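Local coordinates for protein MGS-M5 (Unidentified, PDB 4Q3N) that probably catalyses the NAD-dependent interconversion of pyruvate and L-lactate, as a tetrameric L-lactate dehydrogenase with a Rossmann-type coenzyme-binding domain, at residues A79-K84 / K94-I99; H169-G174 / G272-L277; K5-G10 / K67-A72; A151-E156 / L214-A219; V103-M108 / W131-L136. All blocks are in the same frame, centred on the assembly; numbering follows the deposited sequence.

Contact 1 of 5, residues A79-K84 / K94-I99; sequences AGVNQK and KRNAEI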
# COMPACT_ATOMS: atom_id res chain seq x y z
N ALA A 79 -15.83 24.32 -4.65
CA ALA A 79 -16.96 25.06 -5.23
C ALA A 79 -16.56 26.34 -5.91
O ALA A 79 -15.62 27.02 -5.49
CB ALA A 79 -17.98 25.38 -4.14
N GLY A 80 -17.36 26.74 -6.90
CA GLY A 80 -17.14 28.00 -7.57
C GLY A 80 -17.88 28.05 -8.90
O GLY A 80 -18.63 27.11 -9.25
N VAL A 81 -17.65 29.12 -9.66
CA VAL A 81 -18.38 29.35 -10.89
C VAL A 81 -17.48 29.69 -12.06
O VAL A 81 -16.34 30.13 -11.88
CB VAL A 81 -19.40 30.50 -10.72
CG1 VAL A 81 -20.60 30.05 -9.94
CG2 VAL A 81 -18.74 31.71 -10.07
N ASN A 82 -18.01 29.54 -13.27
CA ASN A 82 -17.26 29.90 -14.46
C ASN A 82 -17.71 31.22 -15.03
O ASN A 82 -18.86 31.62 -14.90
CB ASN A 82 -17.39 28.80 -15.50
CG ASN A 82 -16.64 27.53 -15.12
OD1 ASN A 82 -15.61 27.58 -14.43
ND2 ASN A 82 -17.15 26.39 -15.56
N GLN A 83 -16.77 31.91 -15.67
CA GLN A 83 -17.04 33.17 -16.34
C GLN A 83 -18.24 33.10 -17.29
O GLN A 83 -18.33 32.19 -18.10
CB GLN A 83 -15.80 33.60 -17.10
CG GLN A 83 -15.97 34.94 -17.74
CD GLN A 83 -14.73 35.38 -18.46
OE1 GLN A 83 -13.81 34.59 -18.64
NE2 GLN A 83 -14.69 36.65 -18.88
N LYS A 84 -19.16 34.04 -17.17
CA LYS A 84 -20.30 34.13 -18.08
C LYS A 84 -19.93 34.98 -19.30
O LYS A 84 -18.98 35.77 -19.25
CB LYS A 84 -21.53 34.73 -17.40
CG LYS A 84 -22.11 33.91 -16.25
CD LYS A 84 -23.32 34.66 -15.68
CE LYS A 84 -23.92 34.00 -14.44
NZ LYS A 84 -24.81 34.98 -13.73
N LYS A 94 -15.18 38.41 -7.85
CA LYS A 94 -16.11 38.72 -6.78
C LYS A 94 -17.24 37.70 -6.60
O LYS A 94 -17.62 37.42 -5.48
CB LYS A 94 -16.72 40.11 -6.98
CG LYS A 94 -15.80 41.24 -6.55
CD LYS A 94 -16.30 42.56 -7.16
CE LYS A 94 -15.70 43.79 -6.49
NZ LYS A 94 -16.40 44.13 -5.22
N ARG A 95 -17.78 37.16 -7.70
CA ARG A 95 -18.79 36.11 -7.57
C ARG A 95 -18.18 34.87 -6.88
O ARG A 95 -18.82 34.28 -6.01
CB ARG A 95 -19.37 35.70 -8.91
CG ARG A 95 -20.53 36.49 -9.38
CD ARG A 95 -20.77 36.18 -10.84
NE ARG A 95 -21.33 34.84 -11.03
CZ ARG A 95 -20.96 33.98 -11.96
NH1 ARG A 95 -20.00 34.29 -12.82
NH2 ARG A 95 -21.56 32.81 -12.04
N ASN A 96 -16.96 34.48 -7.25
CA ASN A 96 -16.31 33.35 -6.55
C ASN A 96 -15.99 33.65 -5.08
O ASN A 96 -16.16 32.80 -4.20
CB ASN A 96 -15.03 32.91 -7.29
CG ASN A 96 -15.34 32.06 -8.51
OD1 ASN A 96 -15.87 30.95 -8.39
ND2 ASN A 96 -15.04 32.58 -9.69
N ALA A 97 -15.53 34.86 -4.78
CA ALA A 97 -15.34 35.21 -3.38
C ALA A 97 -16.64 35.08 -2.55
O ALA A 97 -16.60 34.66 -1.40
CB ALA A 97 -14.81 36.60 -3.28
N GLU A 98 -17.79 35.46 -3.13
CA GLU A 98 -19.05 35.36 -2.40
C GLU A 98 -19.46 33.90 -2.20
O GLU A 98 -20.02 33.54 -1.16
CB GLU A 98 -20.18 36.15 -3.10
CG GLU A 98 -20.13 37.61 -2.76
CD GLU A 98 -20.45 37.88 -1.30
OE1 GLU A 98 -21.30 37.16 -0.74
OE2 GLU A 98 -19.84 38.81 -0.72
N ILE A 99 -19.13 33.06 -3.18
CA ILE A 99 -19.42 31.64 -3.01
C ILE A 99 -18.59 31.06 -1.84
O ILE A 99 -19.13 30.39 -0.97
CB ILE A 99 -19.16 30.88 -4.31
CG1 ILE A 99 -20.30 31.20 -5.30
CG2 ILE A 99 -19.08 29.35 -4.05
CD1 ILE A 99 -19.97 30.68 -6.66

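Contact 2 of 5, residues H169-G174 / G272-L277; sequences HAYILG and GLPAVL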
# COMPACT_ATOMS: atom_id res chain seq x y z
N HIS A 169 13.89 17.44 -6.52
CA HIS A 169 13.43 18.28 -5.42
C HIS A 169 13.56 19.74 -5.81
O HIS A 169 14.61 20.34 -5.62
CB HIS A 169 14.22 18.04 -4.16
CG HIS A 169 14.30 16.59 -3.81
ND1 HIS A 169 13.17 15.83 -3.60
CD2 HIS A 169 15.36 15.77 -3.63
CE1 HIS A 169 13.53 14.60 -3.28
NE2 HIS A 169 14.85 14.53 -3.31
N ALA A 170 12.48 20.29 -6.34
CA ALA A 170 12.47 21.64 -6.89
C ALA A 170 11.02 22.11 -6.76
O ALA A 170 10.11 21.25 -6.77
CB ALA A 170 12.91 21.63 -8.36
N TYR A 171 10.82 23.43 -6.61
CA TYR A 171 9.50 24.02 -6.33
C TYR A 171 9.13 25.02 -7.42
O TYR A 171 10.01 25.74 -7.96
CB TYR A 171 9.46 24.78 -5.00
CG TYR A 171 9.80 23.96 -3.75
CD1 TYR A 171 9.17 22.74 -3.47
CD2 TYR A 171 10.76 24.40 -2.87
CE1 TYR A 171 9.51 21.99 -2.33
CE2 TYR A 171 11.11 23.67 -1.71
CZ TYR A 171 10.48 22.47 -1.46
OH TYR A 171 10.84 21.77 -0.34
N ILE A 172 7.84 25.08 -7.70
CA ILE A 172 7.22 26.26 -8.29
C ILE A 172 6.67 27.09 -7.15
O ILE A 172 6.01 26.53 -6.26
CB ILE A 172 6.08 25.89 -9.24
CG1 ILE A 172 6.62 24.99 -10.34
CG2 ILE A 172 5.36 27.19 -9.79
CD1 ILE A 172 7.48 25.77 -11.44
N LEU A 173 6.98 28.40 -7.15
CA LEU A 173 6.52 29.31 -6.12
C LEU A 173 5.63 30.40 -6.68
O LEU A 173 5.65 30.69 -7.90
CB LEU A 173 7.70 30.00 -5.40
CG LEU A 173 8.68 28.95 -4.80
CD1 LEU A 173 9.86 29.66 -4.18
CD2 LEU A 173 7.97 28.09 -3.79
N GLY A 174 4.96 31.09 -5.76
CA GLY A 174 4.21 32.29 -6.16
C GLY A 174 2.75 32.00 -6.43
O GLY A 174 2.16 31.05 -5.88
N GLY A 272 1.92 30.75 -2.91
CA GLY A 272 2.50 29.41 -2.96
C GLY A 272 3.94 29.42 -2.41
O GLY A 272 4.84 30.06 -3.00
N LEU A 273 4.13 28.79 -1.26
CA LEU A 273 5.43 28.71 -0.59
C LEU A 273 5.57 27.31 0.01
O LEU A 273 4.58 26.69 0.37
CB LEU A 273 5.58 29.78 0.51
CG LEU A 273 5.46 31.24 0.02
CD1 LEU A 273 5.29 32.18 1.24
CD2 LEU A 273 6.69 31.66 -0.87
N PRO A 274 6.82 26.83 0.15
CA PRO A 274 6.99 25.52 0.80
C PRO A 274 6.62 25.63 2.30
O PRO A 274 7.02 26.57 2.97
CB PRO A 274 8.48 25.21 0.61
CG PRO A 274 9.15 26.56 0.49
CD PRO A 274 8.10 27.49 -0.16
N ALA A 275 5.86 24.68 2.80
CA ALA A 275 5.44 24.75 4.18
C ALA A 275 5.43 23.37 4.80
O ALA A 275 5.26 22.36 4.11
CB ALA A 275 4.01 25.42 4.28
N VAL A 276 5.62 23.34 6.12
CA VAL A 276 5.63 22.10 6.87
C VAL A 276 4.21 21.79 7.33
O VAL A 276 3.62 22.55 8.11
CB VAL A 276 6.58 22.19 8.11
CG1 VAL A 276 6.58 20.84 8.86
CG2 VAL A 276 7.98 22.56 7.67
N LEU A 277 3.68 20.65 6.88
CA LEU A 277 2.32 20.21 7.25
C LEU A 277 2.33 19.04 8.24
O LEU A 277 3.06 18.06 8.05
CB LEU A 277 1.55 19.76 6.01
CG LEU A 277 1.12 20.91 5.09
CD1 LEU A 277 0.61 20.34 3.75
CD2 LEU A 277 -0.02 21.65 5.79

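Contact 3 of 5, residues K5-G10 / K67-A72; sequences KVVVVG and KDCKDA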
# COMPACT_ATOMS: atom_id res chain seq x y z
N LYS A 5 -11.76 11.96 9.17
CA LYS A 5 -12.93 12.35 8.37
C LYS A 5 -12.67 13.58 7.53
O LYS A 5 -12.24 14.62 8.05
CB LYS A 5 -14.11 12.65 9.31
CG LYS A 5 -15.41 12.94 8.55
CD LYS A 5 -16.45 13.11 9.66
CE LYS A 5 -17.76 13.62 9.08
NZ LYS A 5 -18.82 13.74 10.17
N VAL A 6 -12.97 13.47 6.24
CA VAL A 6 -12.82 14.57 5.33
C VAL A 6 -14.18 14.90 4.71
O VAL A 6 -14.93 13.99 4.36
CB VAL A 6 -11.81 14.24 4.21
CG1 VAL A 6 -11.84 15.34 3.12
CG2 VAL A 6 -10.39 14.06 4.80
N VAL A 7 -14.50 16.19 4.60
CA VAL A 7 -15.69 16.60 3.87
C VAL A 7 -15.22 17.28 2.56
O VAL A 7 -14.28 18.10 2.58
CB VAL A 7 -16.57 17.59 4.72
CG1 VAL A 7 -17.75 18.13 3.85
CG2 VAL A 7 -17.05 16.90 6.01
N VAL A 8 -15.81 16.88 1.44
CA VAL A 8 -15.54 17.50 0.15
C VAL A 8 -16.73 18.42 -0.26
O VAL A 8 -17.86 17.95 -0.39
CB VAL A 8 -15.30 16.45 -0.95
CG1 VAL A 8 -15.05 17.18 -2.34
CG2 VAL A 8 -14.11 15.55 -0.56
N VAL A 9 -16.49 19.71 -0.45
CA VAL A 9 -17.60 20.62 -0.83
C VAL A 9 -17.45 20.90 -2.34
O VAL A 9 -16.48 21.53 -2.77
CB VAL A 9 -17.59 21.96 -0.03
CG1 VAL A 9 -18.78 22.90 -0.53
CG2 VAL A 9 -17.61 21.70 1.44
N GLY A 10 -18.42 20.43 -3.11
CA GLY A 10 -18.47 20.66 -4.57
C GLY A 10 -18.09 19.34 -5.19
O GLY A 10 -16.96 18.87 -5.01
N LYS A 67 -23.97 20.31 8.48
CA LYS A 67 -23.85 19.80 9.84
C LYS A 67 -22.87 18.63 9.95
O LYS A 67 -22.29 18.41 11.01
CB LYS A 67 -25.23 19.41 10.40
CG LYS A 67 -25.90 18.20 9.75
CD LYS A 67 -27.26 17.91 10.42
CE LYS A 67 -28.01 16.74 9.75
NZ LYS A 67 -27.22 15.46 9.75
N ASP A 68 -22.66 17.89 8.87
CA ASP A 68 -21.62 16.83 8.92
C ASP A 68 -20.20 17.33 9.06
O ASP A 68 -19.30 16.53 9.29
CB ASP A 68 -21.70 15.94 7.67
CG ASP A 68 -22.99 15.18 7.63
OD1 ASP A 68 -23.26 14.41 8.59
OD2 ASP A 68 -23.78 15.41 6.69
N CYS A 69 -19.99 18.64 8.94
CA CYS A 69 -18.66 19.20 9.08
C CYS A 69 -18.23 19.25 10.54
O CYS A 69 -17.05 19.47 10.83
CB CYS A 69 -18.59 20.62 8.51
SG CYS A 69 -18.70 20.63 6.70
N LYS A 70 -19.18 19.08 11.45
CA LYS A 70 -18.94 19.45 12.84
C LYS A 70 -17.69 18.76 13.40
O LYS A 70 -16.86 19.39 14.05
CB LYS A 70 -20.13 19.09 13.72
CG LYS A 70 -19.88 19.35 15.22
CD LYS A 70 -21.14 19.10 16.04
CE LYS A 70 -20.84 19.24 17.54
NZ LYS A 70 -22.03 19.68 18.31
N ASP A 71 -17.52 17.47 13.10
CA ASP A 71 -16.38 16.72 13.62
C ASP A 71 -15.45 16.28 12.48
O ASP A 71 -14.76 15.28 12.62
CB ASP A 71 -16.87 15.50 14.38
CG ASP A 71 -17.88 14.69 13.57
OD1 ASP A 71 -18.35 15.20 12.49
OD2 ASP A 71 -18.21 13.56 14.01
N ALA A 72 -15.49 16.96 11.35
CA ALA A 72 -14.56 16.67 10.25
C ALA A 72 -13.18 17.23 10.61
O ALA A 72 -13.09 18.29 11.22
CB ALA A 72 -15.05 17.27 8.97
O HOH W 1 -21.06 13.00 9.35

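Contact 4 of 5, residues A151-E156 / L214-A219; sequences ARLRYE and LKVRDA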
# COMPACT_ATOMS: atom_id res chain seq x y z
N ALA A 151 4.58 19.35 -8.96
CA ALA A 151 4.58 17.98 -9.49
C ALA A 151 4.81 17.98 -11.00
O ALA A 151 5.43 17.08 -11.53
CB ALA A 151 3.25 17.26 -9.17
N ARG A 152 4.25 18.96 -11.71
CA ARG A 152 4.47 19.06 -13.13
C ARG A 152 5.94 19.32 -13.44
O ARG A 152 6.52 18.77 -14.36
CB ARG A 152 3.60 20.21 -13.73
CG ARG A 152 2.11 19.88 -13.70
CD ARG A 152 1.25 21.05 -14.26
NE ARG A 152 -0.12 20.61 -14.52
CZ ARG A 152 -1.17 21.39 -14.32
NH1 ARG A 152 -1.03 22.65 -13.82
NH2 ARG A 152 -2.36 20.93 -14.59
N LEU A 153 6.51 20.27 -12.71
CA LEU A 153 7.94 20.58 -12.84
C LEU A 153 8.82 19.32 -12.64
O LEU A 153 9.72 19.05 -13.42
CB LEU A 153 8.35 21.62 -11.79
CG LEU A 153 9.83 21.98 -11.68
CD1 LEU A 153 10.27 22.74 -12.94
CD2 LEU A 153 10.09 22.85 -10.46
N ARG A 154 8.55 18.58 -11.57
CA ARG A 154 9.31 17.36 -11.29
C ARG A 154 9.15 16.35 -12.41
O ARG A 154 10.13 15.76 -12.89
CB ARG A 154 8.87 16.76 -9.95
CG ARG A 154 8.98 17.74 -8.80
CD ARG A 154 8.29 17.19 -7.57
NE ARG A 154 9.14 16.22 -6.89
CZ ARG A 154 8.80 15.63 -5.75
NH1 ARG A 154 7.65 15.91 -5.16
NH2 ARG A 154 9.65 14.78 -5.18
N TYR A 155 7.91 16.17 -12.88
CA TYR A 155 7.68 15.32 -14.05
C TYR A 155 8.51 15.76 -15.25
O TYR A 155 9.16 14.94 -15.91
CB TYR A 155 6.17 15.28 -14.45
CG TYR A 155 5.96 14.60 -15.80
CD1 TYR A 155 6.06 13.20 -15.95
CD2 TYR A 155 5.71 15.36 -16.95
CE1 TYR A 155 5.89 12.60 -17.23
CE2 TYR A 155 5.52 14.77 -18.19
CZ TYR A 155 5.61 13.41 -18.33
OH TYR A 155 5.43 12.89 -19.59
N GLU A 156 8.51 17.06 -15.56
CA GLU A 156 9.18 17.51 -16.79
C GLU A 156 10.70 17.27 -16.69
O GLU A 156 11.33 16.80 -17.62
CB GLU A 156 8.92 19.00 -17.07
CG GLU A 156 7.43 19.34 -17.41
CD GLU A 156 6.93 18.70 -18.71
OE1 GLU A 156 7.79 18.27 -19.51
OE2 GLU A 156 5.68 18.65 -18.92
N LEU A 214 8.24 27.18 -19.31
CA LEU A 214 7.13 27.44 -20.25
C LEU A 214 6.14 26.28 -20.27
O LEU A 214 4.92 26.50 -20.23
CB LEU A 214 7.68 27.70 -21.65
CG LEU A 214 8.58 28.94 -21.79
CD1 LEU A 214 9.07 29.23 -23.22
CD2 LEU A 214 7.86 30.16 -21.24
N LYS A 215 6.66 25.05 -20.28
CA LYS A 215 5.79 23.86 -20.26
C LYS A 215 4.93 23.85 -19.02
O LYS A 215 3.74 23.51 -19.04
CB LYS A 215 6.63 22.55 -20.28
CG LYS A 215 7.23 22.19 -21.63
CD LYS A 215 6.12 21.80 -22.61
CE LYS A 215 5.37 20.53 -22.15
NZ LYS A 215 6.20 19.27 -22.04
N VAL A 216 5.55 24.16 -17.90
CA VAL A 216 4.79 24.19 -16.65
C VAL A 216 3.71 25.28 -16.68
O VAL A 216 2.55 25.05 -16.31
CB VAL A 216 5.73 24.39 -15.44
CG1 VAL A 216 4.93 24.70 -14.15
CG2 VAL A 216 6.60 23.16 -15.25
N ARG A 217 4.09 26.48 -17.15
CA ARG A 217 3.16 27.59 -17.33
C ARG A 217 1.93 27.26 -18.19
O ARG A 217 0.81 27.68 -17.89
CB ARG A 217 3.87 28.78 -18.00
CG ARG A 217 4.77 29.62 -17.13
CD ARG A 217 4.06 30.83 -16.49
NE ARG A 217 3.00 31.42 -17.30
CZ ARG A 217 3.14 32.48 -18.09
NH1 ARG A 217 4.31 33.09 -18.21
NH2 ARG A 217 2.10 32.93 -18.78
N ASP A 218 2.15 26.50 -19.27
CA ASP A 218 1.14 26.23 -20.30
C ASP A 218 0.39 24.93 -20.06
O ASP A 218 -0.54 24.63 -20.80
CB ASP A 218 1.81 26.14 -21.66
CG ASP A 218 0.86 26.40 -22.81
OD1 ASP A 218 -0.04 27.30 -22.73
OD2 ASP A 218 1.07 25.74 -23.85
N ALA A 219 0.79 24.17 -19.03
CA ALA A 219 0.23 22.82 -18.81
C ALA A 219 -1.29 22.76 -18.65
O ALA A 219 -1.95 21.95 -19.30
CB ALA A 219 0.90 22.16 -17.60
O HOH W 2 1.41 24.24 -13.83

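Contact 5 of 5, residues V103-M108 / W131-L136; sequences VVKNIM and WKESGL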
# COMPACT_ATOMS: atom_id res chain seq x y z
N VAL A 103 -19.90 29.34 1.60
CA VAL A 103 -19.50 28.00 1.99
C VAL A 103 -18.86 28.01 3.38
O VAL A 103 -19.19 27.22 4.25
CB VAL A 103 -18.52 27.39 0.99
CG1 VAL A 103 -17.86 26.10 1.58
CG2 VAL A 103 -19.26 27.09 -0.30
N VAL A 104 -17.94 28.93 3.58
CA VAL A 104 -17.20 28.96 4.80
C VAL A 104 -18.08 29.31 6.00
O VAL A 104 -17.97 28.66 7.05
CB VAL A 104 -16.02 29.92 4.63
CG1 VAL A 104 -15.46 30.34 5.97
CG2 VAL A 104 -14.98 29.21 3.75
N LYS A 105 -19.01 30.26 5.83
CA LYS A 105 -19.96 30.57 6.91
C LYS A 105 -20.80 29.35 7.27
O LYS A 105 -21.04 29.07 8.43
CB LYS A 105 -20.91 31.72 6.51
CG LYS A 105 -20.21 33.07 6.31
CD LYS A 105 -19.09 33.39 7.33
CE LYS A 105 -18.88 34.90 7.46
NZ LYS A 105 -17.65 35.30 8.18
N ASN A 106 -21.28 28.64 6.25
CA ASN A 106 -22.06 27.42 6.48
C ASN A 106 -21.21 26.34 7.19
O ASN A 106 -21.71 25.62 8.09
CB ASN A 106 -22.61 26.88 5.15
CG ASN A 106 -23.80 27.72 4.65
OD1 ASN A 106 -24.55 28.21 5.47
ND2 ASN A 106 -23.95 27.91 3.36
N ILE A 107 -19.94 26.21 6.79
CA ILE A 107 -19.05 25.25 7.47
C ILE A 107 -18.89 25.64 8.94
O ILE A 107 -19.03 24.79 9.84
CB ILE A 107 -17.66 25.18 6.82
CG1 ILE A 107 -17.72 24.59 5.40
CG2 ILE A 107 -16.68 24.30 7.71
CD1 ILE A 107 -16.44 24.84 4.64
N MET A 108 -18.63 26.93 9.20
CA MET A 108 -18.36 27.35 10.57
C MET A 108 -19.60 27.23 11.45
O MET A 108 -19.45 26.95 12.64
CB MET A 108 -17.80 28.78 10.64
CG MET A 108 -16.51 28.95 9.82
SD MET A 108 -15.21 27.71 10.18
CE MET A 108 -14.90 28.15 11.89
N TRP A 131 -9.82 32.25 4.62
CA TRP A 131 -9.16 32.50 5.90
C TRP A 131 -9.90 33.61 6.67
O TRP A 131 -10.31 33.43 7.84
CB TRP A 131 -7.67 32.85 5.71
CG TRP A 131 -7.07 33.44 6.96
CD1 TRP A 131 -7.10 32.89 8.23
CD2 TRP A 131 -6.37 34.68 7.09
NE1 TRP A 131 -6.46 33.72 9.12
CE2 TRP A 131 -6.02 34.84 8.45
CE3 TRP A 131 -6.00 35.69 6.18
CZ2 TRP A 131 -5.34 35.97 8.94
CZ3 TRP A 131 -5.32 36.79 6.65
CH2 TRP A 131 -4.99 36.93 8.03
N LYS A 132 -10.09 34.75 6.01
CA LYS A 132 -10.76 35.88 6.63
C LYS A 132 -12.19 35.56 7.04
O LYS A 132 -12.62 35.96 8.09
CB LYS A 132 -10.77 37.09 5.68
CG LYS A 132 -9.38 37.62 5.40
CD LYS A 132 -8.68 37.90 6.72
CE LYS A 132 -8.61 39.37 7.01
NZ LYS A 132 -7.44 39.97 6.31
N GLU A 133 -12.93 34.83 6.22
CA GLU A 133 -14.34 34.64 6.55
C GLU A 133 -14.50 33.56 7.61
O GLU A 133 -15.53 33.47 8.27
CB GLU A 133 -15.14 34.29 5.30
CG GLU A 133 -15.11 35.39 4.21
CD GLU A 133 -15.86 36.66 4.64
OE1 GLU A 133 -16.66 36.57 5.59
OE2 GLU A 133 -15.64 37.73 4.06
N SER A 134 -13.48 32.72 7.78
CA SER A 134 -13.61 31.60 8.68
C SER A 134 -13.41 32.01 10.13
O SER A 134 -13.97 31.38 11.02
CB SER A 134 -12.62 30.48 8.33
OG SER A 134 -11.30 30.85 8.71
N GLY A 135 -12.59 33.03 10.38
CA GLY A 135 -12.30 33.40 11.77
C GLY A 135 -11.22 32.49 12.36
O GLY A 135 -10.84 32.63 13.52
N LEU A 136 -10.72 31.56 11.56
CA LEU A 136 -9.73 30.57 12.06
C LEU A 136 -8.33 31.12 11.98
O LEU A 136 -8.07 32.05 11.24
CB LEU A 136 -9.80 29.27 11.24
CG LEU A 136 -11.10 28.47 11.29
CD1 LEU A 136 -11.09 27.32 10.27
CD2 LEU A 136 -11.27 27.94 12.72

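Contact 1 of 5, residues A79-K84 / K94-I99
The irregular chain of 79-84 runs past the flank of a helical turn, 94-99, and comes closest at G80 and N96, where the two CA atoms lie 5.5 Å apart. In the Rossmann-type domain this chain leaves strand 74-77 and leads into helix 89-109, so the segment folds back on the helix it precedes; in lactate dehydrogenases the loop here borders the active site. N96 makes the polar link. N96 OD1 turns a lone pair, in the plane of the amide, to V81 N at 2.9 Å, with a nearly straight N-H...O angle of 165°. G80 suits its place because its CA already lies 3.3 Å from N96 OD1, and a CB would clash with that oxygen. An alanine here in place of N96 would remove the acceptor and would probably let the chain around V81 drift from the helix. R95 bends at chi3 (72°), and its guanidinium lies between V81 CG2 over one face and K84 CE over the other, with N82 O at the edge in its plane. The charge pairs through NH1 with E87, whose carboxylate also accepts K84 N and probably eases the repulsion between K84 and R95. Beta-branched V81 serves both neighbours: CG2 covers the guanidinium, while V81 CG1 presses on I99 CD1 at 3.4 Å, tighter than usual van der Waals contact.

Contact 2 of 5, residues H169-G174 / G272-L277
L173 sets out from its strand with CG anti to the carbonyl carbon and beside the backbone N (chi1 -56°), which carries its end over the opposing chain. L173 CB passes 3.7 Å from the carbonyl oxygen G272 O. At the tip, L173 CD2 rests 3.7 Å from P274 CD and also touches L273 CA, so a single methyl meets two successive residues of the neighbouring strand, and it nears G272 O as well. Next along the chain, G174 pairs with G272 in one antiparallel hydrogen-bonded pair. G174 N meets an in-plane lone pair of G272 O at 2.9 Å in an almost straight line (174°), whereas the return bond from G272 N to G174 O, 3.0 Å long, is more bent and reaches its acceptor from above the carbonyl plane. This single bridge, at G174 just past the end of strand 168-173, ties that strand's antiparallel sheet in the alpha/beta C-terminal domain to strand 270-278 of another. Glycine fits both positions: a CB on G272 would strike G174 O, and one on G174 would jam against the carbonyl oxygen of L173. P274, with no N-H to satisfy, presents a compact apolar ring. P274 CB lies over one face of the Y171 ring, toward the rim, in a CH-pi contact 4.1 Å from the centroid, and is closest to CE2. I252 touches both Y171 and P274, and Y171 also packs on A191 of the second subunit.

Contact 3 of 5, residues K5-G10 / K67-A72
K5 stands fully extended from strand 5-9, with CG anti to the backbone N (chi1 -175°) and every later torsion close to anti, so its ammonium reaches between D68 and D71 of 67-72. There three acceptors meet K5 NZ: D68 O offers it an in-plane lone pair at 3.0 Å; D71 OD1 forms a salt bridge at 2.8 Å, met from above the carboxylate plane; and a water 2.5 Å from K5 NZ passes the link on to D68 OD1. D71 attains this with CG in the crowded position between its backbone N and carbonyl carbon (chi1 50°), at the third place of the type I turn from C69 to A72. V7, two residues along the same face of the strand, divides its branches: V7 CG1, anti to the backbone N, meets C69 SG at 3.9 Å, and V7 CG2 meets A72 CB at 3.6 Å. The small A72 lets the loop lie close before strand 74-77 pairs beside strand 5-9, the first strand of the Rossmann-type sheet. D68 has further partners, D65 N on OD2 and K62 on OD1. With one acceptor for each ammonium hydrogen and two aspartates close by, K5 is likely to stay protonated.

Contact 4 of 5, residues A151-E156 / L214-A219
Three sets of side chains, placed differently against each other, join helical segments 151-156 and 214-219, whose axes approach to 9.5 Å with their directions 135° apart. E156 and K215 cross at about a right angle and meet at their charged tips. The glutamate bends at chi2 (-65°), and the lysine curls through chi2, chi3 and chi4, so that K215 NZ stands astride the carboxylate, 3.2 Å from E156 OE1 and equally far from E156 OE2. Both hydrogen bonds are weak, and the salt bridge rests on charge more than on direction. A leucine here in place of E156 would remove both oxygens and would probably leave the K215 ammonium without its partner across the helix pair. R152 lies differently: extended from CG to NE, it runs alongside A219, whose CB touches R152 CD at 3.5 Å and lies over one face of the guanidinium. The small alanine suits so close a pass. A water 2.9 Å from R152 NH1 and 2.8 Å from V216 O probably links the arginine to the facing helix backbone. Between the other two sets V216 puts CG2, anti to its carbonyl carbon, against L153 CA at 3.8 Å, a short branched chain set against the backbone rather than the leucine tip. Helix 147-161 thus packs on helix 206-227 in the C-terminal domain; strand 168-173 packs against both helices through I172, which touches L153 and V216, and H50 of the third subunit packs on R152 and A219.

Contact 5 of 5, residues V103-M108 / W131-L136
This is a partly buried helix-to-helix contact in the NAD-binding domain, where the last turn of helix 123-134 and the chain just beyond it lie against the later turns of helix 89-109. V104 makes the close packing: V104 CG1, anti to the backbone N, presses on S134 CA at 3.5 Å, and the small serine lets the backbones come this near. Beside it K105, bent at chi2 (-40°), brings its NZ to two oxygens of one residue, E133 O at 2.8 Å, on an in-plane lone pair, and E133 OE1 at 3.0 Å, on the anti lone pair, in a salt bridge. A positive charge suits the carbonyl end of a helix; E133 OE2 turns to Y314 OH. S134 holds the helix end itself, with OG in the crowded position between the backbone N and the carbonyl carbon (chi1 74°). S134 OG accepts from L136 N at 3.0 Å, which makes an ST turn, and donates to W131 O at 2.9 Å, while G135 takes the positive phi that ends the helix. The flexible chain of M108, bent at chi2 and chi3, lays its CE near S134 O and 3.7 Å from L136 CD2. I107, S134 and L136 all touch L116 of strand 115-118, placing both helices on one face of the parallel sheet, as successive beta-alpha-beta crossovers of a Rossmann fold do.

Overall arrangement
From the N terminus, contact 3 comes first, closing a 56-residue loop from strand 5-9 to the turn before strand 74-77. Contact 1 follows, a short closure between the loop after that strand and helix 89-109. The same helix then enters contact 5, which reaches on to helix 123-134; contacts 3 and 5 touch through V9 with V103 and C69 with I107. These three stand in series and hold together the Rossmann-type domain. Contacts 4 and 2 lie in the C-terminal domain, and their segments alternate, so the loops cross: helix 147-161, strand 168-173, helix 206-227, strand 270-278. None nests within another. They touch through A170 with L153 and I172 with V216, whereas contacts 1 and 2 keep about 17 Å between nearest atoms.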